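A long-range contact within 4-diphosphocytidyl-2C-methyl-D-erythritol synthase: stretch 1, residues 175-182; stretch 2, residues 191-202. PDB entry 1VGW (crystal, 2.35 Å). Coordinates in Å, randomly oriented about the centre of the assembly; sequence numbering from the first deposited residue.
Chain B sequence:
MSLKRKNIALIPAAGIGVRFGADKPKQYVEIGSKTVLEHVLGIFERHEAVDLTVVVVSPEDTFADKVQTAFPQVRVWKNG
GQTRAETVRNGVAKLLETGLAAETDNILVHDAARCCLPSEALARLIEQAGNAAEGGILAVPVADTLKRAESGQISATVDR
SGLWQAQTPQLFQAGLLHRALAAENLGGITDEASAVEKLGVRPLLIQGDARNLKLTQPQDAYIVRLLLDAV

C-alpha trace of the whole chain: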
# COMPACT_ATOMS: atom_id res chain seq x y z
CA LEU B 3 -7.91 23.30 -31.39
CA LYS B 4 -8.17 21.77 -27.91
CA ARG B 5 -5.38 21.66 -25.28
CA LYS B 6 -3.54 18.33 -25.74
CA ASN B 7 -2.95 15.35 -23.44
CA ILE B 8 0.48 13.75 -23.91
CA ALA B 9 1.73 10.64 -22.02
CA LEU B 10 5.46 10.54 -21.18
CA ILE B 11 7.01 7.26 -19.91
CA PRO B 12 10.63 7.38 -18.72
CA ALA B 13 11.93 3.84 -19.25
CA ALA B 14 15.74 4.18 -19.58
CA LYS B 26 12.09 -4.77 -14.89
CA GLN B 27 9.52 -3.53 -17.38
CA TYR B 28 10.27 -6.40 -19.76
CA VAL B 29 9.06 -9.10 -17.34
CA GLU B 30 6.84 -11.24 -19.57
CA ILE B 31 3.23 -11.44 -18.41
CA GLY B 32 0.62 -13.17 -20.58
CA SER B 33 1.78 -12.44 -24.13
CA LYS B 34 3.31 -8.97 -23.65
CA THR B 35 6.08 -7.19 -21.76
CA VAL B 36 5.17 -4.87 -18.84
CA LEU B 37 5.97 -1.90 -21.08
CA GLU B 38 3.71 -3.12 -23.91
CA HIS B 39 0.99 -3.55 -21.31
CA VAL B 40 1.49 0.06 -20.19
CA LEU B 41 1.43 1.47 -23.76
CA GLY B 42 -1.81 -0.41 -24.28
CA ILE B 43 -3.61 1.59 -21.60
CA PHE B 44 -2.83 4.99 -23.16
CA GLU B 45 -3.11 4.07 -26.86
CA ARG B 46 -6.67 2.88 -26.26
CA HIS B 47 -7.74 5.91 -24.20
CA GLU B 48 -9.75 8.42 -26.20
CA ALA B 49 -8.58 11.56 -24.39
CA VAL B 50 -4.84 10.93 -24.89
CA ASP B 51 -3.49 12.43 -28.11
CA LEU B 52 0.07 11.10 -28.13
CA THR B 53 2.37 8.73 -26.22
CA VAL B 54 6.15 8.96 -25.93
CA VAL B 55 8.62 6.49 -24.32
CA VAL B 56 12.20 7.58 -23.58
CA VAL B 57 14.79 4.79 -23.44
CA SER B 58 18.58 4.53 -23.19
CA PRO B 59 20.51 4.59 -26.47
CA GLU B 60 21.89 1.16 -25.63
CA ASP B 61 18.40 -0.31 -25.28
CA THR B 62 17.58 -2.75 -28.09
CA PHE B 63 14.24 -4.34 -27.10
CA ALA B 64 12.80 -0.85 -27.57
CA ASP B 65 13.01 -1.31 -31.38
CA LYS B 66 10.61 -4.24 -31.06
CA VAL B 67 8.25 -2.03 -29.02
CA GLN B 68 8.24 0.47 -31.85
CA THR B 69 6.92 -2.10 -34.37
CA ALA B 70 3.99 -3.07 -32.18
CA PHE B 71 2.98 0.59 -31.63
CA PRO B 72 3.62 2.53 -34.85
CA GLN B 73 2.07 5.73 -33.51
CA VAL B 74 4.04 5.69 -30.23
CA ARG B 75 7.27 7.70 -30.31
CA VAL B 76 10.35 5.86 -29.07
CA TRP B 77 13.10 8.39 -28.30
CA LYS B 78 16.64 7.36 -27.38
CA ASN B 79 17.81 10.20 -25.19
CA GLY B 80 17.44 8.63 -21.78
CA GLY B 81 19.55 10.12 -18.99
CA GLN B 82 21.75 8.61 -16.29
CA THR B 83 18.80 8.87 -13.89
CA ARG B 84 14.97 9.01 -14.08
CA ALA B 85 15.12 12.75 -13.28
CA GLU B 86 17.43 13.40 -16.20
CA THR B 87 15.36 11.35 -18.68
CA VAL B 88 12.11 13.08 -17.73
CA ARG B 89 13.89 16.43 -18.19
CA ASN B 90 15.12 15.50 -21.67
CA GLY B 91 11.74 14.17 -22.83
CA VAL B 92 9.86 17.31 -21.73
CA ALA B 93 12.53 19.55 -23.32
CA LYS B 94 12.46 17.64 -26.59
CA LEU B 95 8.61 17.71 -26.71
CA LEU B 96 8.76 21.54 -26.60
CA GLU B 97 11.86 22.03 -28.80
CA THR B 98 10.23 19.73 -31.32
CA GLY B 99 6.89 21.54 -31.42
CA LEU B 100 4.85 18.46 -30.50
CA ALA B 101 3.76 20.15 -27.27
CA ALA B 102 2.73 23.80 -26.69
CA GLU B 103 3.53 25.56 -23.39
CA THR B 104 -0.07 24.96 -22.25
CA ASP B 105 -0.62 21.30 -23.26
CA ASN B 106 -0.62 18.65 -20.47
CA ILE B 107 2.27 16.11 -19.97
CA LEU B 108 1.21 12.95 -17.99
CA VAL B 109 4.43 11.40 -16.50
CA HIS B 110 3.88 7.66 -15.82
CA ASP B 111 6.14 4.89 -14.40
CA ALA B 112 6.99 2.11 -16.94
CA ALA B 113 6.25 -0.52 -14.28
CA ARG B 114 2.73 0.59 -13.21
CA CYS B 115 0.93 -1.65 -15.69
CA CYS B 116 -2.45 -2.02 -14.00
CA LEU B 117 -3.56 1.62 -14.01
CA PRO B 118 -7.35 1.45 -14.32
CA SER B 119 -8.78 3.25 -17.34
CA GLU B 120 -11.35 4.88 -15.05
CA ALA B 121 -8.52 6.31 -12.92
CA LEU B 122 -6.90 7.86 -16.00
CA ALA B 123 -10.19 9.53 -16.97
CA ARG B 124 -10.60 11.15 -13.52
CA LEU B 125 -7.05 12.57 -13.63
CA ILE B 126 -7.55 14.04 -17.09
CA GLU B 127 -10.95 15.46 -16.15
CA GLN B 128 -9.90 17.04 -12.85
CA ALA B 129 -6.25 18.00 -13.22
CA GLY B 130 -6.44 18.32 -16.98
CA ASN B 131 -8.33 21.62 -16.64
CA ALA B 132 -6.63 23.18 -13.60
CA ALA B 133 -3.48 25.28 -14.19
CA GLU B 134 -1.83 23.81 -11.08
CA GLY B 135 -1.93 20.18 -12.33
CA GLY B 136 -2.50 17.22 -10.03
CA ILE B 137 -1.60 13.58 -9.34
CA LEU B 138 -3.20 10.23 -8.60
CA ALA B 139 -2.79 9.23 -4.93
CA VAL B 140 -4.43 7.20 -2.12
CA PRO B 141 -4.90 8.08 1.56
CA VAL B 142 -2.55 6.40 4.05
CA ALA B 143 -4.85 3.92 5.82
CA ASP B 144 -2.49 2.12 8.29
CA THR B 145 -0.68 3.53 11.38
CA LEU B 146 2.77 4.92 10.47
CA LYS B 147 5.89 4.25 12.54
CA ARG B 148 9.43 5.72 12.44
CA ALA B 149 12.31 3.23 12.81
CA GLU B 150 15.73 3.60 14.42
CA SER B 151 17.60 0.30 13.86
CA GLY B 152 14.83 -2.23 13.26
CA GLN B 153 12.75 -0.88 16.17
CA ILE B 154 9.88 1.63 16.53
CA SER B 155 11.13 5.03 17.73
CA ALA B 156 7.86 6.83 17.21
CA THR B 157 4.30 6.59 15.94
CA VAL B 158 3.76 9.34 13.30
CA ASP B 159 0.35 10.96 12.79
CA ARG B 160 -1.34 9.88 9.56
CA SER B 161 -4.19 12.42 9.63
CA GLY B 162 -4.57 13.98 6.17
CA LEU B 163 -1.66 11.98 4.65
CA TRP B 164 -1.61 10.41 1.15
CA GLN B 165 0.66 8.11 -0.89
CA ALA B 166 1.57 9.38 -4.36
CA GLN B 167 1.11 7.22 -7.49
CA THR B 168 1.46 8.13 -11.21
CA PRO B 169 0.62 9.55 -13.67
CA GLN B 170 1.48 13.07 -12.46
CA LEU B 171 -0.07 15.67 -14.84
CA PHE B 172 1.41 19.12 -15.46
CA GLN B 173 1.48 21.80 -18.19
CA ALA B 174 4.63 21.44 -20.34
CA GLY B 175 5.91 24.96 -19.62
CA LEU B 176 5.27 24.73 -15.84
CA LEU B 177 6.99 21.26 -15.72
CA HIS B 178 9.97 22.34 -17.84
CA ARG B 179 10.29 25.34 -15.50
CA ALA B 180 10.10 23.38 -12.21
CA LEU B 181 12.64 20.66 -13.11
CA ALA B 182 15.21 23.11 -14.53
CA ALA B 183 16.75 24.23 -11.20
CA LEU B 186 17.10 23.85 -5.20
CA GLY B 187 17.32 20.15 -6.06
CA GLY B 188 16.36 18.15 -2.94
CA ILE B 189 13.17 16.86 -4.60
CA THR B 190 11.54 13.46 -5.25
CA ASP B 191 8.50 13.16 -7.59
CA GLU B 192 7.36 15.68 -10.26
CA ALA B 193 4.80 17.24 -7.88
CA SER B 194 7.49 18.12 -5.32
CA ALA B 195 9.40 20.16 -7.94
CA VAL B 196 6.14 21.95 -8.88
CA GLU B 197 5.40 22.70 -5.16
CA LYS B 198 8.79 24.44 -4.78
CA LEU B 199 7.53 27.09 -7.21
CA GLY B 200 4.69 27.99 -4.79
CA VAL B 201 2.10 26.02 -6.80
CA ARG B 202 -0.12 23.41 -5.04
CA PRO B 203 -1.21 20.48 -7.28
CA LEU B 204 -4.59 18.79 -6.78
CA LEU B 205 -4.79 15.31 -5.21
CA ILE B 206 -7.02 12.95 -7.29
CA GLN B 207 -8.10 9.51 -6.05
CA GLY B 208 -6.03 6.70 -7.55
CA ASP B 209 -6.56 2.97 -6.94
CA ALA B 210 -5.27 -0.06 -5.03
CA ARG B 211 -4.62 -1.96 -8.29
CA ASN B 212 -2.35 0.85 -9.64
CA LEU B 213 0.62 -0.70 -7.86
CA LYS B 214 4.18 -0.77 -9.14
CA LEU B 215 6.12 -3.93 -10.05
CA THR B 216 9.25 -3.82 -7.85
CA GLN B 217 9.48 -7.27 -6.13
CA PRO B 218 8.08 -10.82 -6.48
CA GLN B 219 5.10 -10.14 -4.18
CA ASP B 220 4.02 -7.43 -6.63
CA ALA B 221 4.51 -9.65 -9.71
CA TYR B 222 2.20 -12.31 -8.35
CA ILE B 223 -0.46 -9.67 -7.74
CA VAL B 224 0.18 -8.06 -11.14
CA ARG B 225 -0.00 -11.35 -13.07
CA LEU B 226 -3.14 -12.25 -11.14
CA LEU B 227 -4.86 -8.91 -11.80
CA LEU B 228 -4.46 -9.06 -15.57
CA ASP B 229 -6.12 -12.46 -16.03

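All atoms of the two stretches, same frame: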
# COMPACT_ATOMS: atom_id res chain seq x y z
N GLY B 175 5.08 23.82 -20.03
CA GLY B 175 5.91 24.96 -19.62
C GLY B 175 6.10 25.03 -18.12
O GLY B 175 7.25 25.27 -17.67
N LEU B 176 5.10 24.78 -17.30
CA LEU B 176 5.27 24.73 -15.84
C LEU B 176 6.22 23.60 -15.40
O LEU B 176 7.09 23.78 -14.53
CB LEU B 176 3.88 24.49 -15.20
CG LEU B 176 3.86 24.30 -13.70
CD1 LEU B 176 4.40 25.52 -12.96
CD2 LEU B 176 2.43 23.99 -13.22
N LEU B 177 6.10 22.41 -16.03
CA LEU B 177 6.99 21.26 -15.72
C LEU B 177 8.40 21.53 -16.18
O LEU B 177 9.40 21.37 -15.45
CB LEU B 177 6.41 20.01 -16.43
CG LEU B 177 6.93 18.63 -16.03
CD1 LEU B 177 6.90 18.40 -14.52
CD2 LEU B 177 6.11 17.52 -16.73
N HIS B 178 8.60 21.99 -17.42
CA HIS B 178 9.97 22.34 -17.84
C HIS B 178 10.60 23.34 -16.86
O HIS B 178 11.76 23.27 -16.43
CB HIS B 178 9.89 22.98 -19.22
CG HIS B 178 11.18 23.33 -19.84
ND1 HIS B 178 12.17 22.42 -20.13
CD2 HIS B 178 11.66 24.54 -20.28
CE1 HIS B 178 13.20 23.03 -20.69
NE2 HIS B 178 12.94 24.31 -20.79
N ARG B 179 9.81 24.34 -16.43
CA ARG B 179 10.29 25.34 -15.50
C ARG B 179 10.72 24.73 -14.17
O ARG B 179 11.83 24.99 -13.72
CB ARG B 179 9.20 26.41 -15.26
CG ARG B 179 9.72 27.81 -15.15
CD ARG B 179 9.37 28.64 -16.39
NE ARG B 179 8.07 28.41 -16.91
CZ ARG B 179 7.23 29.18 -17.53
NH1 ARG B 179 6.06 28.74 -17.96
NH2 ARG B 179 7.54 30.47 -17.70
N ALA B 180 9.86 23.96 -13.52
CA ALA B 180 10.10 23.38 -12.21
C ALA B 180 11.26 22.40 -12.11
O ALA B 180 11.91 22.34 -11.07
CB ALA B 180 8.84 22.66 -11.72
N LEU B 181 11.54 21.60 -13.12
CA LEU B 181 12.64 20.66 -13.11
C LEU B 181 13.95 21.26 -13.61
O LEU B 181 14.95 20.52 -13.70
CB LEU B 181 12.32 19.47 -14.04
CG LEU B 181 11.03 18.71 -13.78
CD1 LEU B 181 10.82 17.70 -14.91
CD2 LEU B 181 11.04 18.03 -12.40
N ALA B 182 13.97 22.53 -14.02
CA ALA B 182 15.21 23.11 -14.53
C ALA B 182 16.16 23.58 -13.45
O ALA B 182 17.37 23.75 -13.77
CB ALA B 182 14.96 24.20 -15.55
N ASP B 191 9.36 13.31 -6.43
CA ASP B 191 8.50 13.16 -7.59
C ASP B 191 8.29 14.48 -8.36
O ASP B 191 8.88 15.51 -7.98
CB ASP B 191 7.16 12.54 -7.21
CG ASP B 191 6.30 13.30 -6.26
OD1 ASP B 191 5.19 12.90 -5.83
OD2 ASP B 191 6.68 14.40 -5.83
N GLU B 192 7.55 14.44 -9.49
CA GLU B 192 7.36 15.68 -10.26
C GLU B 192 6.57 16.72 -9.44
O GLU B 192 7.00 17.88 -9.47
CB GLU B 192 6.75 15.53 -11.64
CG GLU B 192 7.59 14.83 -12.69
CD GLU B 192 7.81 13.34 -12.40
OE1 GLU B 192 8.86 12.79 -12.80
OE2 GLU B 192 6.96 12.66 -11.77
N ALA B 193 5.55 16.35 -8.72
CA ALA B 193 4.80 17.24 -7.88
C ALA B 193 5.68 18.03 -6.94
O ALA B 193 5.56 19.25 -6.80
CB ALA B 193 3.70 16.53 -7.13
N SER B 194 6.65 17.40 -6.27
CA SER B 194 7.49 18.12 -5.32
C SER B 194 8.33 19.19 -5.98
O SER B 194 8.77 20.12 -5.30
CB SER B 194 8.33 17.15 -4.46
OG SER B 194 9.52 16.78 -5.12
N ALA B 195 8.70 19.07 -7.25
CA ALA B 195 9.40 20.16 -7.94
C ALA B 195 8.38 21.27 -8.31
O ALA B 195 8.72 22.45 -8.29
CB ALA B 195 10.11 19.76 -9.19
N VAL B 196 7.15 20.91 -8.60
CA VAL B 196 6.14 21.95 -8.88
C VAL B 196 5.85 22.72 -7.60
O VAL B 196 5.85 23.95 -7.64
CB VAL B 196 4.90 21.39 -9.57
CG1 VAL B 196 3.73 22.37 -9.56
CG2 VAL B 196 5.22 21.11 -11.07
N GLU B 197 5.67 22.07 -6.45
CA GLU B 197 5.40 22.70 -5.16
C GLU B 197 6.44 23.74 -4.72
O GLU B 197 6.14 24.71 -4.04
CB GLU B 197 5.30 21.66 -4.04
CG GLU B 197 4.25 20.59 -4.13
CD GLU B 197 4.68 19.29 -3.44
OE1 GLU B 197 5.39 19.33 -2.39
OE2 GLU B 197 4.34 18.19 -3.91
N LYS B 198 7.70 23.55 -5.10
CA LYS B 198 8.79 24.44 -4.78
C LYS B 198 8.67 25.76 -5.53
O LYS B 198 9.43 26.72 -5.27
CB LYS B 198 10.16 23.81 -5.07
CG LYS B 198 10.61 22.95 -3.91
CD LYS B 198 11.85 22.13 -4.24
CE LYS B 198 12.05 21.04 -3.19
NZ LYS B 198 12.30 21.59 -1.82
N LEU B 199 7.74 25.83 -6.47
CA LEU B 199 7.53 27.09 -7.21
C LEU B 199 6.43 27.89 -6.52
O LEU B 199 6.11 29.00 -6.93
CB LEU B 199 7.12 26.73 -8.64
CG LEU B 199 8.14 26.83 -9.74
CD1 LEU B 199 9.57 26.74 -9.27
CD2 LEU B 199 7.85 25.86 -10.89
N GLY B 200 5.81 27.36 -5.49
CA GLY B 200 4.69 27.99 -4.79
C GLY B 200 3.36 27.54 -5.37
O GLY B 200 2.32 28.10 -5.05
N VAL B 201 3.36 26.49 -6.21
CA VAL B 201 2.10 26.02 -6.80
C VAL B 201 1.66 24.75 -6.05
O VAL B 201 2.54 23.87 -5.92
CB VAL B 201 2.35 25.61 -8.27
CG1 VAL B 201 1.09 25.00 -8.88
CG2 VAL B 201 2.94 26.69 -9.13
N ARG B 202 0.43 24.54 -5.74
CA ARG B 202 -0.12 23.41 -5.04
C ARG B 202 -0.96 22.51 -5.94
O ARG B 202 -2.17 22.79 -6.14
CB ARG B 202 -1.04 23.93 -3.93
CG ARG B 202 -0.31 24.73 -2.82
CD ARG B 202 -1.37 24.96 -1.72
NE ARG B 202 -0.80 25.14 -0.42
CZ ARG B 202 -1.56 25.12 0.69
NH1 ARG B 202 -2.85 24.90 0.63
NH2 ARG B 202 -0.96 25.37 1.84
O HOH W 1 11.31 23.52 -8.81

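At the core of the contact two helices cross, one carrying L176 to A180 and one carrying E192 to V196; residues beyond them add to it. Their axes run nearly perpendicular, at 84°, and come within 9.1 Å. No direct hydrogen bond links the stretches. Apolar packing and one bridging water hold them together, and 404 Å² is buried, both sides summed.

A180 lies at the centre. It covers the most surface, and its CA-to-CB bond points toward the other stretch. The backbones come closest here, with A180 CA 5.4 Å from V196 CA. A180 CB packs 3.4 Å from A195 O, 4.1 Å from A195 CB, 4.0 Å from V196 CG2 and 3.5 Å from L199 CD2. The methyl is thus hemmed in by three residues, and a small side chain suits so close an approach. A195, also an alanine, keeps the facing side equally short. Water 1 joins the two backbones beside this point. The water O donates to A180 O at 2.6 Å and to A195 O at 2.9 Å.

L176 lies one turn earlier. Its CA-to-CB bond points sideways, but the t, p rotamer brings its end nearer. L176 CD2 meets V196 CG1 at 4.2 Å. L176 CD1 reaches L199 CD2 at 4.0 Å and V201 CG2 at 4.3 Å. A long, branched side chain can span this spread of partners.

The CA-to-CB bond of L199 points toward stretch 1, and its CD2 touches both A180 and L176. It remains exposed overall. G200 follows with positive phi in a Schellman motif, where a CB would jam against the preceding carbonyl O.

Two more leucines extend the packing. L181 CD2 lies 3.8 Å from A195 CB, and L177 CD1 lies 4.1 Å from E192 CG, an aliphatic part of the glutamate. At the start of the second helix, D191 OD2 caps S194 N at 3.0 Å.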